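Local coordinates for HNH nuclease domain-containing protein (Streptomyces coelicolor, PDB 5ZMO) that recognises phosphorothioated DNA through its sulfur-binding domain, the part present here, and as a type IV restriction enzyme probably cleaves it through an HNH nuclease domain, at residues W50-R54 and L106-N110. Where two conformers were deposited one is given. Numbering follows the deposited sequence.
Sequences WSTTR and LESLN. With nucleotides of chain C.
This is a helix-to-helix packing contact in the sulfur-binding domain, joining the first turn of helix 50-63 to the short helix 106-112, whose N-terminal end holds a DNA phosphate. Both segments are regular alpha-helix, with i to i+4 bonds R54 N to W50 O (2.7 Å) and N110 N to L106 O (2.9 Å). The axes of the two short segments come within 11.2 Å at their closest, with N-to-C directions at 112°, and the nearest CA pair, W50 and L109, is 7.0 Å apart; the gap is bridged mainly by the W50 indole. With chi1 t and chi2 near -110°, W50 reaches across so that L109 (m, t) covers one face: its CD1 lies 3.9 Å from the centroid of the six-membered ring and 7° off the normal, a CH-pi contact. L106 CD1 adds apolar packing, 3.6 Å from W50 CZ2. At the ring edge, W50 NE1 donates to N110 OD1 at 2.8 Å and 166°. The same oxygen receives a weak bond from R54 NH1, 3.0 Å and 121°, so N110 ties together two side chains one helical turn apart. The buried area is modest, 218 Å². At the start of the second helix, L106 N and E107 N donate to OP2 (3.0 Å) and OP1 (3.2 Å), respectively, of DC2 in DNA chain C, a helix N-terminus phosphate site using backbone amides. Around the contact, F78 of helix 70-83 meets W50 edge-to-face and also touches L109, while backbone hydrogen bonding between W50 and P114 links the helix start to the segment leading into strand 115-117, which pairs with strand 47-49.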
ATOM      1  N   TRP A  50       6.458   2.319 -10.286  1.00 20.62           N
ATOM      2  CA  TRP A  50       6.217   0.891 -10.096  1.00 23.78           C
ATOM      3  C   TRP A  50       7.467   0.071  -9.756  1.00 22.93           C
ATOM      4  O   TRP A  50       7.438  -0.740  -8.810  1.00 22.40           O
ATOM      5  CB  TRP A  50       5.520   0.300 -11.313  1.00 22.81           C
ATOM      6  CG  TRP A  50       5.621  -1.128 -11.480  1.00 22.66           C
ATOM      7  CD1 TRP A  50       6.345  -1.826 -12.443  1.00 22.43           C
ATOM      8  CD2 TRP A  50       5.061  -2.141 -10.612  1.00 21.68           C
ATOM      9  NE1 TRP A  50       6.222  -3.158 -12.247  1.00 22.30           N
ATOM     10  CE2 TRP A  50       5.410  -3.391 -11.159  1.00 20.74           C
ATOM     11  CE3 TRP A  50       4.220  -2.094  -9.492  1.00 22.82           C
ATOM     12  CZ2 TRP A  50       5.011  -4.596 -10.584  1.00 21.96           C
ATOM     13  CZ3 TRP A  50       3.845  -3.333  -8.871  1.00 22.61           C
ATOM     14  CH2 TRP A  50       4.245  -4.555  -9.438  1.00 21.25           C
ATOM     15  N   SER A  51       8.541   0.237 -10.524  1.00 22.06           N
ATOM     16  CA  SER A  51       9.734  -0.541 -10.316  1.00 24.43           C
ATOM     17  C   SER A  51      10.320  -0.341  -8.900  1.00 25.73           C
ATOM     18  O   SER A  51      10.651  -1.331  -8.185  1.00 25.49           O
ATOM     19  CB  SER A  51      10.741  -0.246 -11.436  1.00 26.73           C
ATOM     20  OG  SER A  51      11.107   1.140 -11.391  1.00 25.03           O
ATOM     21  N   THR A  52      10.350   0.906  -8.420  1.00 23.76           N
ATOM     22  CA  THR A  52      10.876   1.158  -7.084  1.00 24.15           C
ATOM     23  C   THR A  52       9.950   0.558  -6.026  1.00 24.64           C
ATOM     24  O   THR A  52      10.404  -0.005  -5.054  1.00 22.31           O
ATOM     25  CB  THR A  52      10.893   2.660  -6.812  1.00 28.07           C
ATOM     26  OG1 THR A  52      11.604   3.265  -7.880  1.00 29.78           O
ATOM     27  CG2 THR A  52      11.536   2.947  -5.473  1.00 28.95           C
ATOM     28  N   THR A  53       8.661   0.633  -6.293  1.00 22.33           N
ATOM     29  CA  THR A  53       7.650   0.267  -5.300  1.00 22.76           C
ATOM     30  C   THR A  53       7.663  -1.269  -5.225  1.00 22.46           C
ATOM     31  O   THR A  53       7.649  -1.826  -4.136  1.00 22.34           O
ATOM     32  CB  THR A  53       6.241   0.772  -5.687  1.00 22.36           C
ATOM     33  OG1 THR A  53       6.263   2.200  -5.755  1.00 22.59           O
ATOM     34  CG2 THR A  53       5.197   0.316  -4.686  1.00 23.91           C
ATOM     35  N   ARG A  54       7.614  -1.920  -6.381  1.00 21.90           N
ATOM     36  CA  ARG A  54       7.731  -3.381  -6.510  1.00 22.72           C
ATOM     37  C   ARG A  54       8.929  -3.891  -5.746  1.00 24.74           C
ATOM     38  O   ARG A  54       8.806  -4.789  -4.909  1.00 22.55           O
ATOM     39  CB  ARG A  54       7.800  -3.791  -7.944  1.00 25.24           C
ATOM     40  CG  ARG A  54       8.170  -5.228  -8.220  1.00 25.35           C
ATOM     41  CD  ARG A  54       8.630  -5.323  -9.660  1.00 27.11           C
ATOM     42  NE  ARG A  54       9.972  -4.694  -9.792  1.00 28.70           N
ATOM     43  CZ  ARG A  54      10.531  -4.354 -10.950  1.00 26.43           C
ATOM     44  NH1 ARG A  54       9.881  -4.501 -12.106  1.00 30.35           N
ATOM     45  NH2 ARG A  54      11.721  -3.763 -10.938  1.00 24.14           N
ATOM     46  N   LEU A 106       1.112  -7.285 -15.962  1.00 27.18           N
ATOM     47  CA  LEU A 106       2.450  -7.076 -15.424  1.00 27.51           C
ATOM     48  C   LEU A 106       3.396  -6.578 -16.520  1.00 30.16           C
ATOM     49  O   LEU A 106       4.277  -5.746 -16.262  1.00 24.81           O
ATOM     50  CB  LEU A 106       3.008  -8.347 -14.786  1.00 27.09           C
ATOM     51  CG  LEU A 106       4.377  -8.227 -14.120  1.00 26.05           C
ATOM     52  CD1 LEU A 106       4.287  -7.179 -13.039  1.00 28.66           C
ATOM     53  CD2 LEU A 106       4.759  -9.494 -13.386  1.00 27.52           C
ATOM     54  N   GLU A 107       3.216  -7.073 -17.753  1.00 30.84           N
ATOM     55  CA  GLU A 107       4.100  -6.628 -18.847  1.00 33.32           C
ATOM     56  C   GLU A 107       4.007  -5.097 -19.112  1.00 28.96           C
ATOM     57  O   GLU A 107       5.043  -4.412 -19.317  1.00 29.89           O
ATOM     58  CB  GLU A 107       3.788  -7.392 -20.114  1.00 39.31           C
ATOM     59  CG  GLU A 107       4.454  -6.844 -21.378  1.00 43.55           C
ATOM     60  CD  GLU A 107       3.794  -7.388 -22.621  1.00 51.18           C
ATOM     61  OE1 GLU A 107       2.967  -6.665 -23.235  1.00 59.62           O
ATOM     62  OE2 GLU A 107       4.075  -8.558 -22.955  1.00 57.08           O
ATOM     63  N   SER A 108       2.776  -4.570 -19.083  0.50 25.23           N
ATOM     64  CA  SER A 108       2.531  -3.130 -19.315  0.50 24.40           C
ATOM     65  C   SER A 108       2.936  -2.297 -18.118  0.50 23.84           C
ATOM     66  O   SER A 108       3.392  -1.175 -18.308  0.50 22.21           O
ATOM     67  CB  SER A 108       1.095  -2.804 -19.760  0.50 23.08           C
ATOM     68  OG  SER A 108       0.060  -2.863 -18.740  0.50 20.75           O
ATOM     69  N   LEU A 109       2.794  -2.829 -16.898  1.00 23.37           N
ATOM     70  CA  LEU A 109       3.371  -2.130 -15.691  1.00 24.42           C
ATOM     71  C   LEU A 109       4.862  -2.009 -15.812  1.00 24.59           C
ATOM     72  O   LEU A 109       5.464  -0.945 -15.498  1.00 24.24           O
ATOM     73  CB  LEU A 109       3.030  -2.858 -14.355  1.00 23.24           C
ATOM     74  CG  LEU A 109       1.702  -2.738 -13.689  1.00 25.05           C
ATOM     75  CD1 LEU A 109       1.639  -3.672 -12.496  1.00 25.59           C
ATOM     76  CD2 LEU A 109       1.440  -1.300 -13.255  1.00 24.78           C
ATOM     77  N   ASN A 110       5.517  -3.102 -16.231  1.00 23.96           N
ATOM     78  CA  ASN A 110       6.974  -3.069 -16.329  1.00 26.62           C
ATOM     79  C   ASN A 110       7.406  -2.111 -17.439  1.00 26.45           C
ATOM     80  O   ASN A 110       8.355  -1.343 -17.272  1.00 27.69           O
ATOM     81  CB  ASN A 110       7.559  -4.501 -16.525  1.00 29.84           C
ATOM     82  CG  ASN A 110       7.637  -5.324 -15.200  1.00 36.18           C
ATOM     83  OD1 ASN A 110       7.613  -4.816 -14.059  1.00 32.05           O
ATOM     84  ND2 ASN A 110       7.760  -6.613 -15.363  1.00 33.56           N
TER
ATOM     85  P    DC C   2       0.504 -10.545 -17.464  1.00 38.60           P
ATOM     86  OP1  DC C   2       1.764  -9.897 -17.961  1.00 35.59           O
ATOM     87  OP2  DC C   2      -0.192  -9.901 -16.366  1.00 34.37           O
ATOM     88  O5'  DC C   2      -0.541 -11.001 -18.607  1.00 36.73           O
ATOM     89  C5'  DC C   2      -0.111 -11.651 -19.852  1.00 44.17           C
ATOM     90  C4'  DC C   2      -1.187 -12.437 -20.589  1.00 42.14           C
ATOM     91  O4'  DC C   2      -1.289 -13.825 -20.162  1.00 41.10           O
ATOM     92  C3'  DC C   2      -2.621 -11.920 -20.589  1.00 42.21           C
ATOM     93  O3'  DC C   2      -3.281 -12.269 -21.812  1.00 41.30           O
ATOM     94  C2'  DC C   2      -3.308 -12.778 -19.542  1.00 44.26           C
ATOM     95  C1'  DC C   2      -2.606 -14.122 -19.655  1.00 41.95           C
ATOM     96  N1   DC C   2      -2.417 -14.801 -18.356  1.00 46.41           N
ATOM     97  C2   DC C   2      -2.953 -16.080 -18.107  1.00 42.92           C
ATOM     98  O2   DC C   2      -3.706 -16.607 -18.956  1.00 35.93           O
ATOM     99  N3   DC C   2      -2.663 -16.692 -16.931  1.00 42.73           N
ATOM    100  C4   DC C   2      -1.835 -16.103 -16.055  1.00 46.81           C
ATOM    101  N4   DC C   2      -1.575 -16.726 -14.908  1.00 38.53           N
ATOM    102  C5   DC C   2      -1.285 -14.812 -16.289  1.00 48.30           C
ATOM    103  C6   DC C   2      -1.586 -14.211 -17.443  1.00 48.56           C
TER